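Envelopment polyprotein (Bovine Schmallenberg virus BH80/Germany/2011, PDB 7A56) probably drives fusion of the viral envelope with a host membrane during entry, as a class II fusion glycoprotein captured here in its postfusion conformation. Local coordinates at residues Asp33-Leu38 / Ser223-Gln227; Phe100-Ile104 / Tyr338-Leu342; Ile127-Glu133 / Arg291-Leu296; Val150-Lys154 / Pro280-Tyr284; Met373-Leu379 / Ser407-Leu413. The contacts are given in a common frame with arbitrary orientation. Numbering follows the deposited sequence.

Contact 1: Asp33-Leu38 / Ser223-Gln227; sequences DIANDL and SDRIQ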
# COMPACT_ATOMS: atom_id res chain seq x y z
N ASP A 33 -43.15 8.75 13.15
CA ASP A 33 -42.26 9.17 14.23
C ASP A 33 -40.78 8.98 13.86
O ASP A 33 -39.94 9.86 14.11
CB ASP A 33 -42.60 8.38 15.49
CG ASP A 33 -43.87 8.89 16.17
OD1 ASP A 33 -44.41 9.95 15.80
OD2 ASP A 33 -44.35 8.18 17.06
N ILE A 34 -40.43 7.79 13.35
CA ILE A 34 -39.06 7.57 12.87
C ILE A 34 -38.67 8.56 11.78
O ILE A 34 -37.58 9.14 11.81
CB ILE A 34 -38.88 6.12 12.37
CG1 ILE A 34 -39.08 5.16 13.53
CG2 ILE A 34 -37.48 5.97 11.69
CD1 ILE A 34 -39.47 3.69 13.14
N ALA A 35 -39.53 8.72 10.76
CA ALA A 35 -39.18 9.62 9.66
C ALA A 35 -38.94 11.02 10.18
O ALA A 35 -38.00 11.69 9.76
CB ALA A 35 -40.29 9.65 8.59
N ASN A 36 -39.80 11.46 11.11
CA ASN A 36 -39.66 12.83 11.59
C ASN A 36 -38.38 13.00 12.39
O ASN A 36 -37.71 14.03 12.30
CB ASN A 36 -40.89 13.19 12.42
CG ASN A 36 -40.71 14.45 13.19
OD1 ASN A 36 -40.66 15.53 12.61
ND2 ASN A 36 -40.58 14.33 14.51
N ASP A 37 -38.05 12.00 13.22
CA ASP A 37 -36.80 11.99 14.00
C ASP A 37 -35.59 12.08 13.09
O ASP A 37 -34.66 12.89 13.29
CB ASP A 37 -36.81 10.68 14.80
CG ASP A 37 -35.75 10.60 15.89
OD1 ASP A 37 -34.94 11.53 16.09
OD2 ASP A 37 -35.73 9.54 16.56
N LEU A 38 -35.58 11.24 12.06
CA LEU A 38 -34.43 11.21 11.14
C LEU A 38 -34.31 12.53 10.39
O LEU A 38 -33.22 13.11 10.29
CB LEU A 38 -34.60 10.03 10.19
CG LEU A 38 -34.45 8.63 10.82
CD1 LEU A 38 -34.62 7.56 9.76
CD2 LEU A 38 -33.08 8.40 11.46
N SER A 223 -29.75 10.22 16.00
CA SER A 223 -31.12 10.66 16.18
C SER A 223 -31.58 10.09 17.51
O SER A 223 -30.83 9.37 18.19
CB SER A 223 -32.02 10.19 15.02
OG SER A 223 -32.13 8.76 15.00
N ASP A 224 -32.84 10.38 17.89
CA ASP A 224 -33.32 9.89 19.18
C ASP A 224 -33.47 8.38 19.17
O ASP A 224 -33.07 7.70 20.12
CB ASP A 224 -34.65 10.56 19.54
CG ASP A 224 -34.49 12.04 19.76
OD1 ASP A 224 -33.39 12.46 20.18
OD2 ASP A 224 -35.43 12.79 19.49
N ARG A 225 -34.04 7.82 18.11
CA ARG A 225 -34.31 6.38 18.04
C ARG A 225 -33.18 5.56 17.42
O ARG A 225 -33.02 4.36 17.76
CB ARG A 225 -35.58 6.15 17.22
CG ARG A 225 -36.83 6.71 17.93
CD ARG A 225 -37.95 6.92 16.91
NE ARG A 225 -39.14 7.39 17.61
CZ ARG A 225 -39.33 8.66 17.98
NH1 ARG A 225 -38.43 9.58 17.69
NH2 ARG A 225 -40.45 8.99 18.65
N ILE A 226 -32.41 6.14 16.50
CA ILE A 226 -31.44 5.35 15.73
C ILE A 226 -30.09 6.04 15.71
O ILE A 226 -29.98 7.24 15.42
CB ILE A 226 -31.92 5.08 14.29
CG1 ILE A 226 -33.31 4.39 14.30
CG2 ILE A 226 -30.80 4.29 13.51
CD1 ILE A 226 -33.92 4.39 12.88
N GLN A 227 -29.06 5.30 16.10
CA GLN A 227 -27.70 5.82 15.99
C GLN A 227 -26.88 4.93 15.08
O GLN A 227 -27.03 3.70 15.10
CB GLN A 227 -27.03 5.93 17.39
CG GLN A 227 -27.72 6.91 18.34
CD GLN A 227 -28.66 6.23 19.16
OE1 GLN A 227 -28.32 5.20 19.78
NE2 GLN A 227 -29.91 6.76 19.21
O HOH W 1 -42.67 6.80 18.67
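A helix can be fastened to a sheet by one well-placed carboxylate, and Asp37 is a clear instance. It points from helix 23-40 toward the turn leading into strand 226-231. Asp37 OD1 accepts a hydrogen bond from Asp224 N at 3.0 Å, and Asp37 OD2 one from Arg225 N at 2.9 Å. That same OD2 forms a salt bridge to Arg225 NH1, also 2.9 Å, so a single side chain grips two successive peptide groups and a guanidinium. Arg225 runs back along the helix: its CD rests 4.0 Å from Ile34 CG1, and one guanidinium face lies under Asp33 CB. A water joins Asp33 OD2 to Arg225 NH2. Beneath this polar layer, Ile226 CD1 meets Ile34 CG2 at 4.1 Å and Leu38 CD2 at 4.3 Å. Ile34 also touches Leu342 and Met206, residues of two different sheets; the helix thus packs across the two layers of a beta sandwich, consistent with the central domain of class II fusion proteins.

Contact 2: Phe100-Ile104 / Tyr338-Leu342; sequences FSIII and YKIML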
# COMPACT_ATOMS: atom_id res chain seq x y z
N PHE A 100 -43.45 -3.93 11.15
CA PHE A 100 -42.84 -3.45 9.90
C PHE A 100 -41.36 -3.72 9.97
O PHE A 100 -40.86 -4.25 10.97
CB PHE A 100 -43.13 -1.96 9.63
CG PHE A 100 -42.61 -1.02 10.70
CD1 PHE A 100 -43.40 -0.72 11.80
CD2 PHE A 100 -41.37 -0.40 10.57
CE1 PHE A 100 -42.96 0.12 12.79
CE2 PHE A 100 -40.89 0.44 11.58
CZ PHE A 100 -41.71 0.72 12.69
N SER A 101 -40.63 -3.31 8.92
CA SER A 101 -39.21 -3.57 8.84
C SER A 101 -38.43 -2.26 8.66
O SER A 101 -38.94 -1.29 8.09
CB SER A 101 -38.90 -4.52 7.69
OG SER A 101 -38.99 -3.81 6.48
N ILE A 102 -37.24 -2.24 9.25
CA ILE A 102 -36.24 -1.20 9.06
C ILE A 102 -35.04 -1.88 8.42
O ILE A 102 -34.55 -2.88 8.95
CB ILE A 102 -35.85 -0.54 10.40
CG1 ILE A 102 -37.06 0.16 11.05
CG2 ILE A 102 -34.72 0.44 10.23
CD1 ILE A 102 -36.77 0.78 12.42
N ILE A 103 -34.56 -1.31 7.32
CA ILE A 103 -33.39 -1.83 6.61
C ILE A 103 -32.25 -0.84 6.80
O ILE A 103 -32.45 0.37 6.66
CB ILE A 103 -33.75 -2.06 5.13
CG1 ILE A 103 -34.72 -3.26 5.01
CG2 ILE A 103 -32.50 -2.28 4.22
CD1 ILE A 103 -35.45 -3.28 3.64
N ILE A 104 -31.08 -1.34 7.20
CA ILE A 104 -29.87 -0.53 7.23
C ILE A 104 -29.11 -0.75 5.92
O ILE A 104 -28.68 -1.87 5.62
CB ILE A 104 -28.98 -0.89 8.43
CG1 ILE A 104 -29.77 -0.88 9.77
CG2 ILE A 104 -27.66 -0.04 8.44
CD1 ILE A 104 -30.33 0.53 10.11
N TYR A 338 -24.92 0.03 14.38
CA TYR A 338 -26.18 0.74 14.48
C TYR A 338 -26.98 0.20 15.67
O TYR A 338 -26.86 -0.97 16.04
CB TYR A 338 -27.04 0.59 13.21
CG TYR A 338 -27.32 -0.86 12.74
CD1 TYR A 338 -28.42 -1.55 13.22
CD2 TYR A 338 -26.49 -1.50 11.82
CE1 TYR A 338 -28.72 -2.84 12.80
CE2 TYR A 338 -26.77 -2.81 11.35
CZ TYR A 338 -27.92 -3.48 11.89
OH TYR A 338 -28.26 -4.75 11.46
N LYS A 339 -27.80 1.08 16.21
CA LYS A 339 -28.67 0.78 17.34
C LYS A 339 -30.02 1.43 17.10
O LYS A 339 -30.10 2.61 16.74
CB LYS A 339 -28.01 1.26 18.66
CG LYS A 339 -28.85 0.90 19.98
CD LYS A 339 -28.32 1.71 21.14
CE LYS A 339 -29.15 1.37 22.50
NZ LYS A 339 -28.51 2.10 23.65
N ILE A 340 -31.08 0.64 17.33
CA ILE A 340 -32.47 1.05 17.10
C ILE A 340 -33.24 0.83 18.40
O ILE A 340 -33.14 -0.25 18.99
CB ILE A 340 -33.12 0.24 15.96
CG1 ILE A 340 -32.41 0.48 14.61
CG2 ILE A 340 -34.65 0.50 15.88
CD1 ILE A 340 -32.57 -0.75 13.68
N MET A 341 -33.90 1.89 18.88
CA MET A 341 -34.66 1.89 20.15
C MET A 341 -35.97 2.63 19.92
O MET A 341 -35.99 3.88 19.96
CB MET A 341 -33.83 2.57 21.24
CG MET A 341 -34.49 2.57 22.68
SD MET A 341 -33.12 2.74 23.85
CE MET A 341 -33.78 1.81 25.25
N LEU A 342 -37.06 1.88 19.70
CA LEU A 342 -38.34 2.49 19.33
C LEU A 342 -39.32 2.57 20.50
O LEU A 342 -40.36 3.23 20.38
CB LEU A 342 -38.98 1.70 18.18
CG LEU A 342 -38.07 1.50 16.96
CD1 LEU A 342 -38.76 0.81 15.76
CD2 LEU A 342 -37.54 2.85 16.51
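When two sheets pack face to face, the fit depends on how side chains from one layer settle between those of the other. Strands 100-104 and 338-342 illustrate this: their axes approach to 10.1 Å and run nearly antiparallel, at 162°, a spacing that leaves the interior to side chains alone. At one end the flat ring of Tyr338 offers a platform, and Ile104 stands on it, its CG1 3.6 Å from the ring centroid and only 4° off the normal, an almost ideal CH-pi contact. The same branch continues inward, Ile104 CD1 lying 4.4 Å from Ile340 CD1. In the middle, Ile102 pushes its CD1 into the notch between two neighbours of the facing strand, 4.1 Å from Ile340 CG2 and 3.9 Å from Leu342 CD1. Leu342 in turn fills the space between Ile102 and Phe100, its CD1 4.3 Å from Phe100 CZ. Phe100 closes this end of the row and leans on helix 23-40 through Ile34. Such interdigitated aliphatic and aromatic side chains form the hydrophobic core of a beta sandwich, here one consistent with the central domain of the class II fusion fold.

Contact 3: Ile127-Glu133 / Arg291-Leu296; sequences INAKHEE and RKDVIL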
# COMPACT_ATOMS: atom_id res chain seq x y z
N ILE A 127 12.47 13.41 -35.78
CA ILE A 127 13.44 14.14 -34.97
C ILE A 127 13.53 15.56 -35.47
O ILE A 127 13.89 15.79 -36.63
CB ILE A 127 14.86 13.51 -35.02
CG1 ILE A 127 14.78 12.02 -34.65
CG2 ILE A 127 15.83 14.31 -34.15
CD1 ILE A 127 16.14 11.26 -34.75
N ASN A 128 13.29 16.53 -34.58
CA ASN A 128 13.69 17.91 -34.88
C ASN A 128 15.19 18.05 -34.61
O ASN A 128 15.65 17.67 -33.53
CB ASN A 128 12.96 18.92 -34.00
CG ASN A 128 11.52 19.15 -34.43
OD1 ASN A 128 11.25 19.48 -35.57
ND2 ASN A 128 10.61 19.01 -33.51
N ALA A 129 15.93 18.60 -35.57
CA ALA A 129 17.40 18.64 -35.48
C ALA A 129 17.96 19.97 -36.00
O ALA A 129 17.39 20.60 -36.90
CB ALA A 129 18.08 17.48 -36.28
N LYS A 130 19.07 20.39 -35.42
CA LYS A 130 19.89 21.46 -35.97
C LYS A 130 21.33 20.99 -36.01
O LYS A 130 21.74 20.18 -35.18
CB LYS A 130 19.80 22.74 -35.14
CG LYS A 130 18.37 23.07 -34.71
CD LYS A 130 18.27 24.55 -34.48
CE LYS A 130 16.92 24.97 -33.91
NZ LYS A 130 17.05 26.39 -33.50
N HIS A 131 22.11 21.50 -36.97
CA HIS A 131 23.54 21.17 -36.95
C HIS A 131 24.34 22.25 -37.65
O HIS A 131 23.81 23.03 -38.47
CB HIS A 131 23.85 19.80 -37.59
CG HIS A 131 23.76 19.82 -39.08
ND1 HIS A 131 22.57 19.69 -39.76
CD2 HIS A 131 24.73 19.96 -40.03
CE1 HIS A 131 22.79 19.74 -41.06
NE2 HIS A 131 24.09 19.90 -41.25
N GLU A 132 25.63 22.30 -37.31
CA GLU A 132 26.58 23.18 -37.98
C GLU A 132 27.91 22.44 -38.13
O GLU A 132 28.19 21.46 -37.44
CB GLU A 132 26.84 24.47 -37.20
CG GLU A 132 25.64 25.10 -36.58
CD GLU A 132 25.13 26.30 -37.34
OE1 GLU A 132 24.28 27.03 -36.75
OE2 GLU A 132 25.55 26.51 -38.51
N GLU A 133 28.77 22.96 -38.99
CA GLU A 133 30.14 22.47 -38.98
C GLU A 133 31.08 23.65 -39.08
O GLU A 133 30.71 24.70 -39.61
CB GLU A 133 30.44 21.45 -40.11
CG GLU A 133 30.42 21.94 -41.50
CD GLU A 133 30.79 20.81 -42.48
OE1 GLU A 133 29.90 19.99 -42.77
OE2 GLU A 133 31.96 20.72 -42.93
N ARG A 291 29.70 20.49 -47.58
CA ARG A 291 29.38 20.19 -46.19
C ARG A 291 29.06 18.72 -46.03
O ARG A 291 28.54 18.09 -46.95
CB ARG A 291 28.18 21.04 -45.74
CG ARG A 291 28.59 22.44 -45.34
CD ARG A 291 27.39 23.37 -45.21
NE ARG A 291 27.84 24.70 -44.80
CZ ARG A 291 28.55 25.55 -45.56
NH1 ARG A 291 28.91 25.22 -46.80
NH2 ARG A 291 28.91 26.74 -45.08
N LYS A 292 29.44 18.15 -44.87
CA LYS A 292 29.11 16.77 -44.52
C LYS A 292 27.61 16.59 -44.34
O LYS A 292 26.89 17.53 -43.96
CB LYS A 292 29.85 16.34 -43.24
CG LYS A 292 31.42 16.49 -43.44
CD LYS A 292 32.11 16.98 -42.12
CE LYS A 292 33.55 17.49 -42.46
NZ LYS A 292 33.60 18.34 -43.66
N ASP A 293 27.12 15.37 -44.61
CA ASP A 293 25.73 14.99 -44.27
C ASP A 293 25.68 14.37 -42.90
O ASP A 293 26.41 13.42 -42.63
CB ASP A 293 25.16 14.00 -45.28
CG ASP A 293 25.21 14.50 -46.71
OD1 ASP A 293 24.86 15.67 -46.99
OD2 ASP A 293 25.61 13.72 -47.60
N VAL A 294 24.76 14.86 -42.06
CA VAL A 294 24.53 14.34 -40.72
C VAL A 294 23.60 13.14 -40.83
O VAL A 294 22.55 13.23 -41.49
CB VAL A 294 23.94 15.44 -39.83
CG1 VAL A 294 23.42 14.88 -38.51
CG2 VAL A 294 25.02 16.52 -39.58
N ILE A 295 24.00 12.01 -40.25
CA ILE A 295 23.14 10.83 -40.19
C ILE A 295 22.69 10.69 -38.75
O ILE A 295 23.52 10.55 -37.85
CB ILE A 295 23.85 9.55 -40.69
CG1 ILE A 295 24.74 9.84 -41.94
CG2 ILE A 295 22.78 8.38 -40.90
CD1 ILE A 295 24.01 9.93 -43.22
N LEU A 296 21.38 10.83 -38.50
CA LEU A 296 20.86 10.85 -37.15
C LEU A 296 19.80 9.74 -37.09
O LEU A 296 18.75 9.87 -37.72
CB LEU A 296 20.29 12.23 -36.84
CG LEU A 296 20.18 12.63 -35.39
CD1 LEU A 296 21.62 12.77 -34.85
CD2 LEU A 296 19.49 13.97 -35.39
O HOH W 2 24.55 19.27 -44.15
O HOH W 3 27.32 19.75 -42.36
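Near one tip of the elongated molecule, the far end of strand 98-134 is covered by a two-stranded beta hairpin, strands 281-285 and 293-296, in a region consistent with the extended, membrane-directed domain of class II fusion proteins. Segments 127-133 and 291-296 face each other as layers rather than sheet neighbours: the strand axes lie 9.0 Å apart at 142°. Apolar packing occupies one end, where Leu296 CD2 sits 3.9 Å from both Ile127 CG2 and Ala129 CB; Leu296 also touches Phe152 of strand 150-158. Val294 CG2 makes a CH-pi contact over the face of the His131 imidazole, 3.7 Å from its centroid and 20° off the normal. Charge takes over at the other end, where Glu133 buries most area. Its OE2 forms a salt bridge with Lys292 NZ at 3.0 Å, and Glu133 OE1 accepts a hydrogen bond from Lys292 N at 2.8 Å, so both oxygens hold one residue; Lys292 NZ also binds the carbonyl of Cys162. Water completes the polar end: one lies 3.0 Å from His131 NE2 and donates to Lys292 O, and another donates to Glu133 OE1 at 2.6 Å and to Lys292 O at 2.8 Å.

Contact 4: Val150-Lys154 / Pro280-Tyr284; sequences VTFSK and PKFDY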
# COMPACT_ATOMS: atom_id res chain seq x y z
N VAL A 150 19.00 17.56 -26.82
CA VAL A 150 20.24 16.90 -26.43
C VAL A 150 21.26 17.20 -27.54
O VAL A 150 20.90 17.53 -28.68
CB VAL A 150 20.13 15.38 -26.16
CG1 VAL A 150 19.21 15.10 -24.92
CG2 VAL A 150 19.53 14.65 -27.35
N THR A 151 22.54 17.18 -27.20
CA THR A 151 23.57 17.58 -28.18
C THR A 151 24.35 16.39 -28.72
O THR A 151 24.36 15.29 -28.16
CB THR A 151 24.54 18.58 -27.56
OG1 THR A 151 25.10 17.99 -26.39
CG2 THR A 151 23.83 19.88 -27.15
N PHE A 152 25.05 16.64 -29.83
CA PHE A 152 25.96 15.64 -30.36
C PHE A 152 27.09 16.37 -31.07
O PHE A 152 26.91 17.49 -31.54
CB PHE A 152 25.29 14.67 -31.35
CG PHE A 152 24.42 15.35 -32.40
CD1 PHE A 152 24.99 15.85 -33.58
CD2 PHE A 152 23.03 15.44 -32.21
CE1 PHE A 152 24.22 16.48 -34.53
CE2 PHE A 152 22.23 16.07 -33.17
CZ PHE A 152 22.85 16.60 -34.35
N SER A 153 28.25 15.73 -31.14
CA SER A 153 29.38 16.40 -31.83
C SER A 153 30.46 15.37 -32.16
O SER A 153 30.57 14.32 -31.50
CB SER A 153 29.99 17.54 -31.01
OG SER A 153 30.51 17.04 -29.77
N LYS A 154 31.29 15.71 -33.15
CA LYS A 154 32.50 14.95 -33.43
C LYS A 154 33.63 15.93 -33.75
O LYS A 154 33.47 16.81 -34.61
CB LYS A 154 32.30 13.99 -34.60
CG LYS A 154 31.65 12.64 -34.19
CD LYS A 154 31.49 11.65 -35.34
CE LYS A 154 30.79 10.35 -34.85
NZ LYS A 154 31.73 9.47 -34.09
N PRO A 280 22.41 10.48 -28.73
CA PRO A 280 21.97 10.37 -30.12
C PRO A 280 22.84 9.42 -30.92
O PRO A 280 24.06 9.35 -30.71
CB PRO A 280 22.09 11.79 -30.65
CG PRO A 280 21.76 12.62 -29.40
CD PRO A 280 22.48 11.89 -28.30
N LYS A 281 22.21 8.71 -31.85
CA LYS A 281 22.95 7.88 -32.78
C LYS A 281 23.32 8.79 -33.94
O LYS A 281 22.54 8.96 -34.88
CB LYS A 281 22.12 6.71 -33.26
CG LYS A 281 21.87 5.64 -32.20
CD LYS A 281 21.09 4.56 -32.91
CE LYS A 281 21.29 3.21 -32.30
NZ LYS A 281 20.57 2.18 -33.10
N PHE A 282 24.52 9.36 -33.86
CA PHE A 282 24.99 10.43 -34.75
C PHE A 282 26.24 9.97 -35.48
O PHE A 282 27.19 9.49 -34.85
CB PHE A 282 25.33 11.68 -33.90
CG PHE A 282 26.24 12.68 -34.62
CD1 PHE A 282 25.85 13.26 -35.83
CD2 PHE A 282 27.44 13.08 -34.05
CE1 PHE A 282 26.72 14.21 -36.51
CE2 PHE A 282 28.29 14.02 -34.71
CZ PHE A 282 27.89 14.59 -35.91
N ASP A 283 26.24 10.14 -36.79
CA ASP A 283 27.45 9.95 -37.60
C ASP A 283 27.33 10.87 -38.79
O ASP A 283 26.38 11.66 -38.89
CB ASP A 283 27.61 8.44 -37.98
CG ASP A 283 29.07 8.01 -38.15
OD1 ASP A 283 29.89 8.89 -38.49
OD2 ASP A 283 29.39 6.80 -38.00
N TYR A 284 28.30 10.81 -39.70
CA TYR A 284 28.20 11.68 -40.85
C TYR A 284 28.93 11.03 -42.04
O TYR A 284 29.81 10.17 -41.86
CB TYR A 284 28.83 13.06 -40.55
CG TYR A 284 30.34 13.05 -40.20
CD1 TYR A 284 30.76 12.86 -38.88
CD2 TYR A 284 31.31 13.26 -41.17
CE1 TYR A 284 32.09 12.86 -38.54
CE2 TYR A 284 32.67 13.24 -40.83
CZ TYR A 284 33.05 13.06 -39.54
OH TYR A 284 34.36 13.03 -39.20
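Val150 opens the first strand by setting its CG2 against the ring of Pro280, 3.6 Å from Pro280 CG. Thr151 turns its side chain away. Phe152 goes inward again, its CD2 4.1 Å from Pro280 CB and its CD1 3.5 Å from Phe282 CD1, over the face of the Phe282 ring. The two rings meet obliquely, centroids 4.6 Å apart and planes at 36°. This alternation is how one beta layer covers another: strands 150-154 and 281-284 cross at 33°, axes 7.7 Å apart, inside the elongated domain expected of a class II fusion protein. Ser153 brings its backbone C to the edge of the Phe282 ring, 3.6 Å from CE2. Lys154 then lays its aliphatic chain along the aromatics, CG 3.7 Å from Phe282 CE2 and CD 3.5 Å from Tyr284 CE1, near a phosphate ion that probably comes from the crystallisation liquor. Beside it, Asp283 forms a salt bridge with Arg156 of the third subunit, which also makes a cation-pi contact with Tyr284.

Contact 5: Met373-Leu379 / Ser407-Leu413; sequences MACALKL and SEYSIKL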
# COMPACT_ATOMS: atom_id res chain seq x y z
N MET A 373 -8.11 -11.62 -19.91
CA MET A 373 -9.33 -12.11 -20.53
C MET A 373 -10.44 -11.16 -20.10
O MET A 373 -10.77 -11.11 -18.93
CB MET A 373 -9.56 -13.55 -20.08
CG MET A 373 -10.80 -14.20 -20.61
SD MET A 373 -10.81 -14.29 -22.39
CE MET A 373 -9.52 -15.49 -22.78
N ALA A 374 -10.98 -10.37 -21.03
CA ALA A 374 -11.99 -9.38 -20.68
C ALA A 374 -13.37 -9.98 -20.89
O ALA A 374 -13.65 -10.53 -21.97
CB ALA A 374 -11.81 -8.11 -21.52
N CYS A 375 -14.24 -9.90 -19.88
CA CYS A 375 -15.59 -10.43 -20.00
C CYS A 375 -16.62 -9.33 -19.80
O CYS A 375 -16.55 -8.58 -18.82
CB CYS A 375 -15.85 -11.56 -18.98
SG CYS A 375 -14.83 -13.06 -19.21
N ALA A 376 -17.56 -9.23 -20.74
CA ALA A 376 -18.79 -8.46 -20.56
C ALA A 376 -19.91 -9.39 -20.10
O ALA A 376 -20.22 -10.40 -20.74
CB ALA A 376 -19.19 -7.77 -21.87
N LEU A 377 -20.53 -9.03 -18.99
CA LEU A 377 -21.68 -9.74 -18.46
C LEU A 377 -22.92 -8.86 -18.57
O LEU A 377 -22.88 -7.65 -18.28
CB LEU A 377 -21.44 -10.11 -16.99
CG LEU A 377 -20.51 -11.30 -16.70
CD1 LEU A 377 -19.06 -10.99 -17.03
CD2 LEU A 377 -20.60 -11.73 -15.25
N LYS A 378 -24.04 -9.48 -18.94
CA LYS A 378 -25.36 -8.90 -18.69
C LYS A 378 -26.03 -9.65 -17.53
O LYS A 378 -26.26 -10.86 -17.63
CB LYS A 378 -26.23 -8.93 -19.95
CG LYS A 378 -25.74 -8.01 -21.06
CD LYS A 378 -26.92 -7.33 -21.74
CE LYS A 378 -26.48 -6.58 -22.98
NZ LYS A 378 -26.46 -7.42 -24.23
N LEU A 379 -26.34 -8.90 -16.46
CA LEU A 379 -26.88 -9.42 -15.20
C LEU A 379 -28.28 -8.88 -14.97
O LEU A 379 -28.55 -7.70 -15.22
CB LEU A 379 -26.06 -8.99 -13.98
CG LEU A 379 -24.66 -9.54 -13.84
CD1 LEU A 379 -24.23 -9.42 -12.41
CD2 LEU A 379 -24.63 -10.97 -14.31
N SER A 407 -27.45 -3.01 -16.37
CA SER A 407 -27.49 -4.36 -16.91
C SER A 407 -26.13 -4.87 -17.36
O SER A 407 -25.91 -6.09 -17.36
CB SER A 407 -28.46 -4.42 -18.09
OG SER A 407 -27.76 -4.25 -19.29
N GLU A 408 -25.22 -3.98 -17.72
CA GLU A 408 -23.92 -4.35 -18.28
C GLU A 408 -22.84 -4.18 -17.22
O GLU A 408 -22.77 -3.14 -16.54
CB GLU A 408 -23.62 -3.50 -19.52
CG GLU A 408 -24.50 -3.88 -20.69
CD GLU A 408 -24.17 -3.08 -21.95
OE1 GLU A 408 -23.21 -2.28 -21.93
OE2 GLU A 408 -24.89 -3.26 -22.96
N TYR A 409 -22.02 -5.22 -17.05
CA TYR A 409 -20.93 -5.27 -16.08
C TYR A 409 -19.72 -5.85 -16.81
O TYR A 409 -19.89 -6.71 -17.67
CB TYR A 409 -21.29 -6.18 -14.88
CG TYR A 409 -22.51 -5.71 -14.13
CD1 TYR A 409 -23.79 -5.94 -14.62
CD2 TYR A 409 -22.38 -5.01 -12.91
CE1 TYR A 409 -24.91 -5.48 -13.96
CE2 TYR A 409 -23.51 -4.55 -12.22
CZ TYR A 409 -24.75 -4.79 -12.75
OH TYR A 409 -25.83 -4.33 -12.10
N SER A 410 -18.52 -5.36 -16.53
CA SER A 410 -17.35 -5.96 -17.16
C SER A 410 -16.31 -6.30 -16.11
O SER A 410 -16.13 -5.57 -15.14
CB SER A 410 -16.72 -5.05 -18.23
OG SER A 410 -16.47 -3.77 -17.71
N ILE A 411 -15.59 -7.41 -16.33
CA ILE A 411 -14.57 -7.88 -15.40
C ILE A 411 -13.35 -8.32 -16.19
O ILE A 411 -13.44 -8.65 -17.38
CB ILE A 411 -15.03 -9.07 -14.54
CG1 ILE A 411 -15.30 -10.32 -15.38
CG2 ILE A 411 -16.21 -8.67 -13.64
CD1 ILE A 411 -15.95 -11.43 -14.56
N LYS A 412 -12.20 -8.33 -15.52
CA LYS A 412 -10.97 -8.82 -16.11
C LYS A 412 -10.54 -10.10 -15.39
O LYS A 412 -10.69 -10.20 -14.17
CB LYS A 412 -9.88 -7.75 -16.05
CG LYS A 412 -8.50 -8.22 -16.42
CD LYS A 412 -7.50 -7.06 -16.42
CE LYS A 412 -7.12 -6.58 -15.01
NZ LYS A 412 -5.84 -5.76 -15.01
N LEU A 413 -10.11 -11.09 -16.17
CA LEU A 413 -9.72 -12.40 -15.68
C LEU A 413 -8.29 -12.74 -16.10
O LEU A 413 -7.80 -12.30 -17.14
CB LEU A 413 -10.65 -13.50 -16.20
CG LEU A 413 -12.13 -13.34 -15.85
CD1 LEU A 413 -12.90 -14.49 -16.49
CD2 LEU A 413 -12.39 -13.23 -14.35
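Leu377, Ile411, Cys375, Leu413 and Tyr409 form the apolar centre of this strand pair, all on one face of the sheet. Leu377 CD1 meets Ile411 CD1 at 4.0 Å, Cys375 SG lies 3.6 Å from Leu413 CD1, and Leu379 CB packs 3.7 Å from Tyr409 CE1, its CD1 over the face of the tyrosine ring. The backbones knit these side chains into register. Hydrogen-bonded pairs Met373 with Leu413, Cys375 with Ile411 and Leu377 with Tyr409 exchange N-H...O hydrogen bonds in both directions, down to 2.7 Å from Leu377 N to Tyr409 O, and Leu379 N extends the series to Ser407 O at 3.0 Å. The opposite face, with Ala374, Ala376, Ser410, Lys378 and Glu408, is more open and more polar; there the alkyl part of Lys378 passes Glu408, CE 3.7 Å from OE2. Tyr409 OH ends on the carbonyl of Gln406, and Lys412 NZ reaches that of Gln312. Within its four-stranded antiparallel sheet, the pair lies between strands 356-365 and 394-395, tied to the former by the Cys375-Cys363 disulfide, while its apolar face packs on strands 385-391 and 422-426 as one half of a beta sandwich.

Contacts 1 and 2 are buried and touch through strands 226-231 and 335-343, yet contact 1 combines a buried carboxylate with its salt bridge and backbone hydrogen bonds, whereas contact 2 is wholly apolar and CH-pi. Contacts 3 and 4 form a second cluster, with centres 77 to 80 Å from those of the first, across the chain's centre; strand 98-134 spans the distance, serving contacts 2 and 3. The second cluster shares the hairpin 281-296, but contact 3 is a surface contact rich in charge and water, whereas contact 4 is partly buried, mainly aromatic and apolar, with more partners on other subunits. Contact 5 stands apart in its own sheet and alone pairs adjacent strands by backbone hydrogen bonds.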